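Local atomic coordinates of SusD superfamily protein (Bacteroides thetaiotaomicron VPI-5482, PDB entry 3HDX), a protein that probably binds polysaccharide at the outer membrane as a SusD-family lipoprotein, helping to capture glycans for uptake. Residues L29-I37 with G274-A282; L68-R76 with Y457-I465. All coordinates share one frame; numbering follows the deposited sequence.

Interaction 1: L29-I37 with G274-A282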
loop_
_atom_site.group_PDB
_atom_site.type_symbol
_atom_site.label_atom_id
_atom_site.label_comp_id
_atom_site.label_asym_id
_atom_site.label_seq_id
_atom_site.Cartn_x
_atom_site.Cartn_y
_atom_site.Cartn_z
ATOM N N LEU A 29 7.383 2.710 5.378
ATOM C CA LEU A 29 7.003 1.577 4.508
ATOM C C LEU A 29 8.206 0.871 3.910
ATOM O O LEU A 29 8.161 -0.324 3.657
ATOM C CB LEU A 29 6.071 2.031 3.367
ATOM C CG LEU A 29 4.594 2.123 3.740
ATOM C CD1 LEU A 29 4.304 3.058 4.891
ATOM C CD2 LEU A 29 3.779 2.481 2.522
ATOM N N ALA A 30 9.276 1.613 3.671
ATOM C CA ALA A 30 10.454 1.070 2.969
ATOM C C ALA A 30 11.501 0.453 3.885
ATOM O O ALA A 30 12.194 -0.465 3.464
ATOM C CB ALA A 30 11.117 2.146 2.074
ATOM N N ASP A 31 11.602 0.922 5.122
ATOM C CA ASP A 31 12.648 0.436 6.010
ATOM C C ASP A 31 12.502 -1.081 6.217
ATOM O O ASP A 31 11.406 -1.611 6.448
ATOM C CB ASP A 31 12.708 1.248 7.317
ATOM C CG ASP A 31 13.353 2.671 7.144
ATOM O OD1 ASP A 31 13.771 3.101 6.029
ATOM O OD2 ASP A 31 13.408 3.384 8.176
ATOM N N ASN A 32 13.627 -1.777 6.070
ATOM C CA ASN A 32 13.673 -3.251 6.139
ATOM C C ASN A 32 12.669 -3.941 5.199
ATOM O O ASN A 32 12.258 -5.080 5.439
ATOM C CB ASN A 32 13.512 -3.719 7.593
ATOM C CG ASN A 32 14.673 -3.246 8.466
ATOM O OD1 ASN A 32 14.476 -2.515 9.441
ATOM N ND2 ASN A 32 15.879 -3.589 8.055
ATOM N N ASN A 33 12.336 -3.260 4.096
ATOM C CA ASN A 33 11.376 -3.769 3.125
ATOM C C ASN A 33 10.002 -4.104 3.730
ATOM O O ASN A 33 9.285 -4.980 3.235
ATOM C CB ASN A 33 11.980 -4.954 2.345
ATOM C CG ASN A 33 13.113 -4.539 1.477
ATOM O OD1 ASN A 33 13.064 -3.468 0.883
ATOM N ND2 ASN A 33 14.198 -5.324 1.481
ATOM N N THR A 34 9.626 -3.332 4.746
ATOM C CA THR A 34 8.370 -3.485 5.462
ATOM C C THR A 34 7.170 -3.737 4.560
ATOM O O THR A 34 6.403 -4.657 4.783
ATOM C CB THR A 34 8.088 -2.245 6.381
ATOM O OG1 THR A 34 8.991 -2.279 7.495
ATOM C CG2 THR A 34 6.618 -2.193 6.851
ATOM N N HIS A 35 7.020 -2.920 3.530
ATOM C CA HIS A 35 5.818 -3.010 2.698
ATOM C C HIS A 35 5.594 -4.411 2.118
ATOM O O HIS A 35 4.495 -4.966 2.197
ATOM C CB HIS A 35 5.877 -1.939 1.598
ATOM C CG HIS A 35 4.613 -1.822 0.787
ATOM N ND1 HIS A 35 3.397 -1.448 1.323
ATOM C CD2 HIS A 35 4.409 -1.976 -0.544
ATOM C CE1 HIS A 35 2.498 -1.414 0.351
ATOM N NE2 HIS A 35 3.086 -1.731 -0.790
ATOM N N TRP A 36 6.683 -4.998 1.639
ATOM C CA TRP A 36 6.660 -6.315 0.999
ATOM C C TRP A 36 6.735 -7.436 2.004
ATOM O O TRP A 36 6.110 -8.479 1.811
ATOM C CB TRP A 36 7.744 -6.396 -0.090
ATOM C CG TRP A 36 7.594 -5.227 -1.014
ATOM C CD1 TRP A 36 6.708 -5.088 -2.043
ATOM C CD2 TRP A 36 8.271 -3.968 -0.888
ATOM N NE1 TRP A 36 6.808 -3.829 -2.585
ATOM C CE2 TRP A 36 7.752 -3.120 -1.892
ATOM C CE3 TRP A 36 9.265 -3.466 -0.013
ATOM C CZ2 TRP A 36 8.195 -1.799 -2.049
ATOM C CZ3 TRP A 36 9.697 -2.149 -0.167
ATOM C CH2 TRP A 36 9.141 -1.325 -1.168
ATOM N N ILE A 37 7.536 -7.236 3.061
ATOM C CA ILE A 37 7.677 -8.223 4.131
ATOM C C ILE A 37 6.320 -8.441 4.804
ATOM O O ILE A 37 5.856 -9.585 4.967
ATOM C CB ILE A 37 8.732 -7.751 5.186
ATOM C CG1 ILE A 37 10.162 -7.797 4.605
ATOM C CG2 ILE A 37 8.595 -8.546 6.485
ATOM C CD1 ILE A 37 10.681 -9.123 4.232
ATOM N N GLY A 274 14.613 0.817 0.968
ATOM C CA GLY A 274 13.727 -0.332 0.606
ATOM C C GLY A 274 13.012 -0.429 -0.781
ATOM O O GLY A 274 12.216 0.436 -1.212
ATOM N N HIS A 275 13.259 -1.545 -1.470
ATOM C CA HIS A 275 12.713 -1.828 -2.809
ATOM C C HIS A 275 12.500 -3.328 -2.948
ATOM O O HIS A 275 13.359 -4.118 -2.526
ATOM C CB HIS A 275 13.739 -1.403 -3.870
ATOM C CG HIS A 275 14.007 0.065 -3.869
ATOM N ND1 HIS A 275 13.202 0.975 -4.534
ATOM C CD2 HIS A 275 14.893 0.800 -3.147
ATOM C CE1 HIS A 275 13.630 2.200 -4.265
ATOM N NE2 HIS A 275 14.653 2.122 -3.429
ATOM N N LEU A 276 11.383 -3.738 -3.550
ATOM C CA LEU A 276 11.114 -5.161 -3.743
ATOM C C LEU A 276 12.254 -5.859 -4.478
ATOM O O LEU A 276 12.571 -7.011 -4.192
ATOM C CB LEU A 276 9.820 -5.413 -4.539
ATOM C CG LEU A 276 9.439 -6.873 -4.822
ATOM C CD1 LEU A 276 9.193 -7.635 -3.489
ATOM C CD2 LEU A 276 8.238 -6.988 -5.760
ATOM N N GLU A 277 12.809 -5.163 -5.460
ATOM C CA GLU A 277 13.938 -5.688 -6.250
ATOM C C GLU A 277 15.091 -6.253 -5.413
ATOM O O GLU A 277 15.773 -7.163 -5.851
ATOM C CB GLU A 277 14.521 -4.617 -7.182
ATOM C CG GLU A 277 13.614 -4.105 -8.274
ATOM C CD GLU A 277 12.855 -2.841 -7.927
ATOM O OE1 GLU A 277 12.499 -2.627 -6.757
ATOM O OE2 GLU A 277 12.603 -2.050 -8.837
ATOM N N GLN A 278 15.339 -5.699 -4.230
ATOM C CA GLN A 278 16.359 -6.243 -3.326
ATOM C C GLN A 278 16.087 -7.726 -2.998
ATOM O O GLN A 278 17.039 -8.554 -2.909
ATOM C CB GLN A 278 16.448 -5.414 -2.048
ATOM C CG GLN A 278 16.982 -4.015 -2.284
ATOM C CD GLN A 278 16.797 -3.025 -1.122
ATOM O OE1 GLN A 278 16.027 -3.267 -0.188
ATOM N NE2 GLN A 278 17.501 -1.861 -1.202
ATOM N N LEU A 279 14.799 -8.055 -2.850
ATOM C CA LEU A 279 14.367 -9.396 -2.555
ATOM C C LEU A 279 14.137 -10.276 -3.776
ATOM O O LEU A 279 14.318 -11.481 -3.689
ATOM C CB LEU A 279 13.058 -9.357 -1.720
ATOM C CG LEU A 279 13.145 -8.713 -0.328
ATOM C CD1 LEU A 279 11.725 -8.470 0.244
ATOM C CD2 LEU A 279 14.016 -9.539 0.617
ATOM N N THR A 280 13.754 -9.694 -4.914
ATOM C CA THR A 280 13.347 -10.494 -6.073
ATOM C C THR A 280 14.322 -10.604 -7.216
ATOM O O THR A 280 14.311 -11.628 -7.891
ATOM C CB THR A 280 12.013 -9.937 -6.637
ATOM O OG1 THR A 280 12.175 -8.559 -6.981
ATOM C CG2 THR A 280 10.845 -10.172 -5.624
ATOM N N LEU A 281 15.138 -9.587 -7.474
ATOM C CA LEU A 281 15.982 -9.644 -8.661
ATOM C C LEU A 281 17.264 -10.443 -8.493
ATOM O O LEU A 281 17.850 -10.525 -7.423
ATOM C CB LEU A 281 16.253 -8.247 -9.217
ATOM C CG LEU A 281 15.042 -7.388 -9.643
ATOM C CD1 LEU A 281 15.479 -6.180 -10.540
ATOM C CD2 LEU A 281 13.896 -8.220 -10.369
ATOM N N ALA A 282 17.676 -11.027 -9.607
ATOM C CA ALA A 282 18.932 -11.784 -9.710
ATOM C C ALA A 282 19.364 -11.738 -11.182
ATOM O O ALA A 282 18.719 -11.106 -12.020
ATOM C CB ALA A 282 18.753 -13.214 -9.237
HETATM O O HOH W 1 14.500 2.731 3.430
#

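Interaction 2: L68-R76 with Y457-I465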
loop_
_atom_site.group_PDB
_atom_site.type_symbol
_atom_site.label_atom_id
_atom_site.label_comp_id
_atom_site.label_asym_id
_atom_site.label_seq_id
_atom_site.Cartn_x
_atom_site.Cartn_y
_atom_site.Cartn_z
ATOM N N LEU A 68 15.659 -9.229 11.869
ATOM C CA LEU A 68 14.728 -8.645 10.900
ATOM C C LEU A 68 13.354 -8.489 11.514
ATOM O O LEU A 68 12.716 -7.448 11.340
ATOM C CB LEU A 68 14.598 -9.517 9.643
ATOM C CG LEU A 68 13.542 -9.066 8.603
ATOM C CD1 LEU A 68 13.855 -7.660 8.084
ATOM C CD2 LEU A 68 13.499 -10.093 7.425
ATOM N N LEU A 69 12.897 -9.557 12.162
ATOM C CA LEU A 69 11.574 -9.572 12.773
ATOM C C LEU A 69 11.464 -8.526 13.876
ATOM O O LEU A 69 10.444 -7.783 13.960
ATOM C CB LEU A 69 11.206 -10.958 13.315
ATOM C CG LEU A 69 11.038 -12.104 12.312
ATOM C CD1 LEU A 69 10.812 -13.439 13.018
ATOM C CD2 LEU A 69 9.999 -11.846 11.322
ATOM N N LYS A 70 12.509 -8.427 14.705
ATOM C CA LYS A 70 12.511 -7.446 15.780
ATOM C C LYS A 70 12.434 -6.007 15.226
ATOM O O LYS A 70 11.672 -5.168 15.725
ATOM C CB LYS A 70 13.755 -7.645 16.668
ATOM C CG LYS A 70 13.769 -8.996 17.367
ATOM C CD LYS A 70 14.932 -9.142 18.301
ATOM C CE LYS A 70 14.880 -10.527 18.904
ATOM N NZ LYS A 70 14.695 -11.502 17.820
ATOM N N LYS A 71 13.221 -5.721 14.197
ATOM C CA LYS A 71 13.248 -4.393 13.556
ATOM C C LYS A 71 11.925 -4.014 12.897
ATOM O O LYS A 71 11.415 -2.895 13.060
ATOM C CB LYS A 71 14.356 -4.344 12.506
ATOM C CG LYS A 71 15.773 -4.332 13.099
ATOM C CD LYS A 71 16.770 -4.485 11.960
ATOM C CE LYS A 71 18.193 -4.042 12.302
ATOM N NZ LYS A 71 19.066 -4.601 11.155
ATOM N N VAL A 72 11.362 -4.936 12.145
ATOM C CA VAL A 72 10.061 -4.648 11.496
ATOM C C VAL A 72 8.979 -4.403 12.550
ATOM O O VAL A 72 8.160 -3.505 12.380
ATOM C CB VAL A 72 9.636 -5.786 10.555
ATOM C CG1 VAL A 72 8.205 -5.616 10.048
ATOM C CG2 VAL A 72 10.600 -5.859 9.379
ATOM N N SER A 73 9.049 -5.142 13.663
ATOM C CA SER A 73 8.051 -5.096 14.719
ATOM C C SER A 73 8.073 -3.828 15.558
ATOM O O SER A 73 7.122 -3.608 16.283
ATOM C CB SER A 73 8.150 -6.306 15.675
ATOM O OG SER A 73 9.183 -6.164 16.618
ATOM N N ASN A 74 9.127 -3.023 15.472
ATOM C CA ASN A 74 9.224 -1.759 16.214
ATOM C C ASN A 74 8.510 -0.691 15.382
ATOM O O ASN A 74 8.943 -0.386 14.294
ATOM C CB ASN A 74 10.710 -1.411 16.442
ATOM C CG ASN A 74 10.898 -0.159 17.287
ATOM O OD1 ASN A 74 10.249 0.853 17.050
ATOM N ND2 ASN A 74 11.809 -0.217 18.263
ATOM N N TRP A 75 7.454 -0.103 15.949
ATOM C CA TRP A 75 6.630 0.883 15.253
ATOM C C TRP A 75 7.140 2.341 15.255
ATOM O O TRP A 75 6.446 3.224 14.805
ATOM C CB TRP A 75 5.152 0.800 15.721
ATOM C CG TRP A 75 4.946 1.050 17.185
ATOM C CD1 TRP A 75 5.624 1.939 18.015
ATOM C CD2 TRP A 75 3.967 0.420 18.006
ATOM N NE1 TRP A 75 5.111 1.875 19.284
ATOM C CE2 TRP A 75 4.086 0.975 19.306
ATOM C CE3 TRP A 75 2.983 -0.559 17.777
ATOM C CZ2 TRP A 75 3.288 0.565 20.358
ATOM C CZ3 TRP A 75 2.177 -0.949 18.820
ATOM C CH2 TRP A 75 2.356 -0.414 20.105
ATOM N N ARG A 76 8.357 2.592 15.763
ATOM C CA ARG A 76 8.859 3.967 15.890
ATOM C C ARG A 76 8.747 4.789 14.594
ATOM O O ARG A 76 8.372 5.958 14.640
ATOM C CB ARG A 76 10.305 3.954 16.446
ATOM C CG ARG A 76 10.871 5.298 16.809
ATOM C CD ARG A 76 12.310 5.240 17.384
ATOM N NE ARG A 76 12.764 6.586 17.739
ATOM C CZ ARG A 76 12.655 7.119 18.954
ATOM N NH1 ARG A 76 12.139 6.417 19.954
ATOM N NH2 ARG A 76 13.079 8.357 19.175
ATOM N N TYR A 457 -1.679 -10.185 13.576
ATOM C CA TYR A 457 -0.856 -8.984 13.788
ATOM C C TYR A 457 0.557 -9.358 14.169
ATOM O O TYR A 457 0.875 -10.519 14.481
ATOM C CB TYR A 457 -1.505 -8.112 14.872
ATOM C CG TYR A 457 -2.915 -7.735 14.519
ATOM C CD1 TYR A 457 -3.165 -7.005 13.379
ATOM C CD2 TYR A 457 -3.996 -8.102 15.312
ATOM C CE1 TYR A 457 -4.433 -6.639 13.033
ATOM C CE2 TYR A 457 -5.298 -7.764 14.952
ATOM C CZ TYR A 457 -5.504 -7.016 13.795
ATOM O OH TYR A 457 -6.776 -6.598 13.391
ATOM N N TRP A 458 1.423 -8.371 14.074
ATOM C CA TRP A 458 2.824 -8.489 14.464
ATOM C C TRP A 458 2.961 -8.275 15.953
ATOM O O TRP A 458 2.172 -7.555 16.585
ATOM C CB TRP A 458 3.715 -7.459 13.735
ATOM C CG TRP A 458 4.002 -7.877 12.357
ATOM C CD1 TRP A 458 3.109 -7.926 11.298
ATOM C CD2 TRP A 458 5.267 -8.308 11.848
ATOM N NE1 TRP A 458 3.769 -8.368 10.170
ATOM C CE2 TRP A 458 5.092 -8.589 10.466
ATOM C CE3 TRP A 458 6.549 -8.466 12.424
ATOM C CZ2 TRP A 458 6.144 -9.083 9.654
ATOM C CZ3 TRP A 458 7.593 -8.914 11.608
ATOM C CH2 TRP A 458 7.382 -9.224 10.240
ATOM N N PRO A 459 3.988 -8.893 16.555
ATOM C CA PRO A 459 4.270 -8.557 17.946
ATOM C C PRO A 459 4.729 -7.088 18.065
ATOM O O PRO A 459 5.204 -6.514 17.093
ATOM C CB PRO A 459 5.432 -9.488 18.295
ATOM C CG PRO A 459 5.982 -9.958 17.077
ATOM C CD PRO A 459 4.964 -9.844 16.015
ATOM N N VAL A 460 4.511 -6.507 19.246
ATOM C CA VAL A 460 5.082 -5.234 19.628
ATOM C C VAL A 460 6.555 -5.501 20.017
ATOM O O VAL A 460 6.867 -6.473 20.695
ATOM C CB VAL A 460 4.289 -4.587 20.800
ATOM C CG1 VAL A 460 4.927 -3.258 21.269
ATOM C CG2 VAL A 460 2.843 -4.374 20.381
ATOM N N SER A 461 7.460 -4.654 19.554
ATOM C CA SER A 461 8.879 -4.819 19.881
ATOM C C SER A 461 9.068 -4.740 21.399
ATOM O O SER A 461 8.496 -3.877 22.074
ATOM C CB SER A 461 9.735 -3.746 19.220
ATOM O OG SER A 461 11.059 -3.768 19.781
ATOM N N GLU A 462 9.868 -5.660 21.931
ATOM C CA GLU A 462 10.132 -5.658 23.383
ATOM C C GLU A 462 10.837 -4.374 23.841
ATOM O O GLU A 462 10.605 -3.918 24.961
ATOM C CB GLU A 462 10.806 -6.971 23.818
ATOM C CG GLU A 462 9.799 -8.236 23.742
ATOM C CD GLU A 462 8.575 -8.237 24.735
ATOM O OE1 GLU A 462 8.677 -7.559 25.796
ATOM O OE2 GLU A 462 7.512 -8.934 24.479
ATOM N N ASP A 463 11.588 -3.728 22.944
ATOM C CA ASP A 463 12.218 -2.417 23.234
ATOM C C ASP A 463 11.154 -1.352 23.546
ATOM O O ASP A 463 11.315 -0.565 24.489
ATOM C CB ASP A 463 13.098 -1.923 22.072
ATOM C CG ASP A 463 14.337 -2.819 21.825
ATOM O OD1 ASP A 463 14.746 -3.565 22.748
ATOM O OD2 ASP A 463 14.891 -2.754 20.695
ATOM N N ILE A 464 10.055 -1.385 22.801
ATOM C CA ILE A 464 8.932 -0.448 23.009
ATOM C C ILE A 464 8.282 -0.692 24.383
ATOM O O ILE A 464 8.011 0.269 25.138
ATOM C CB ILE A 464 7.872 -0.560 21.837
ATOM C CG1 ILE A 464 8.437 -0.101 20.468
ATOM C CG2 ILE A 464 6.606 0.209 22.180
ATOM C CD1 ILE A 464 8.755 1.346 20.327
ATOM N N ILE A 465 8.044 -1.951 24.725
ATOM C CA ILE A 465 7.380 -2.319 25.984
ATOM C C ILE A 465 8.251 -1.975 27.190
ATOM O O ILE A 465 7.743 -1.488 28.201
ATOM C CB ILE A 465 7.001 -3.800 25.997
ATOM C CG1 ILE A 465 5.862 -4.023 24.970
ATOM C CG2 ILE A 465 6.534 -4.284 27.390
ATOM C CD1 ILE A 465 5.615 -5.411 24.686
HETATM O O HOH W 2 6.296 -1.978 18.182
HETATM O O HOH W 3 13.382 -2.711 18.464
#

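Interaction 1: L29-I37 with G274-A282
W36 and L276 carry the apolar half of this contact, in which the turn joining helices 11-30 and 34-41 of the SusD fold meets the short helix 276-280. L276 CB stands over the five-membered ring of W36, a CH-pi contact of 3.9 Å to the ring centroid and 8° off the normal. A chi1 of 179° swings L276 CG away from the backbone N and holds the side chain over this ring, with CD1 3.8 Å from W36 CG, near its attachment to CB. The backbone at H275 and L276 covers the same face toward its rim, while H35 CB sits over the centre of the opposite face, so the indole is sandwiched. Beside it, I37 CD1 meets L279 CD1, the two side chains crossing at about a right angle; L54 of helix 52-58 touches both residues.

Among polar groups, the N33 amide faces the start of helix 276-280 and the end of Q278, with the two amide planes turned 62° apart. The H275 side chain leaves its backbone away from 29-37, and ND1 hydrogen-bonds to S356 OG.

Backbone and water close the other end. G274 comes down on the end of helix 11-30, its CA 3.2 Å from A30 O in a C-H...O contact. Next to this, one water donates to D31 OD1 at 2.7 Å and accepts from G274 N at 3.1 Å.

Interaction 2: L68-R76 with Y457-I465
V72 covers W458 and V460 covers W75: two indoles frame this contact, where the end of helix 67-73 and the bend after it, in the N-terminal part of the SusD fold, pack on the segment leading into helix 462-467. V72 CG1 lies over one face of W458, 3.8 Å from the centroid of the six-membered ring and 17° off its normal; L69 CD2 approaches the same ring obliquely at CZ3. On W75, V460 CG1 and a water share one face, both toward the rim, and V460 CG2 reaches CZ3 at 3.8 Å. I464 CG2 comes obliquely to the NE1-CE2-CZ2 margin, 3.7 Å from W75 NE1. Y79 and W129 meet W75 edge-to-face.

Between the two indoles the backbones close up around S73, N74 and S461. S73 CB lies against P459 O, while its OG hydrogen-bonds back to K70 O. A direct bond from S461 N to S73 O is weak, but the water over W75 reinforces it, donating to S73 O and accepting from S461 N and W75 N.

S461 is the N-cap of helix 462-467, its OG accepting from D463 N. A second water ties S461 OG to N74 ND2 and D463 OD2. At chi1 -176° the N74 amide is turned off the backbone N, which sets it obliquely across I464, with N74 OD1 3.6 Å from I464 CD1; OD1 closes an Asx turn by accepting from R76 N at 2.9 Å, in the carbonyl plane.

Overall arrangement
Interactions 1 and 2 have centres about 18 Å apart and join into one packed region of the helical SusD fold. Their segments alternate along the chain; in space 29-37 and 68-76 touch each other, and 274-282 packs on the first of them, 457-465 on the second. The bridge is direct: I37 CG2 packs against W458 CH2 at 4.0 Å, and N32 rests on helix 67-73, with N32 OD1 3.6 Å from K71 CB. Helix 52-58, which borders interaction 1, also meets L68 and L69 of interaction 2. Interaction 1 is the nearer to the middle of the chain, about 13 Å between centres against about 20 Å for interaction 2.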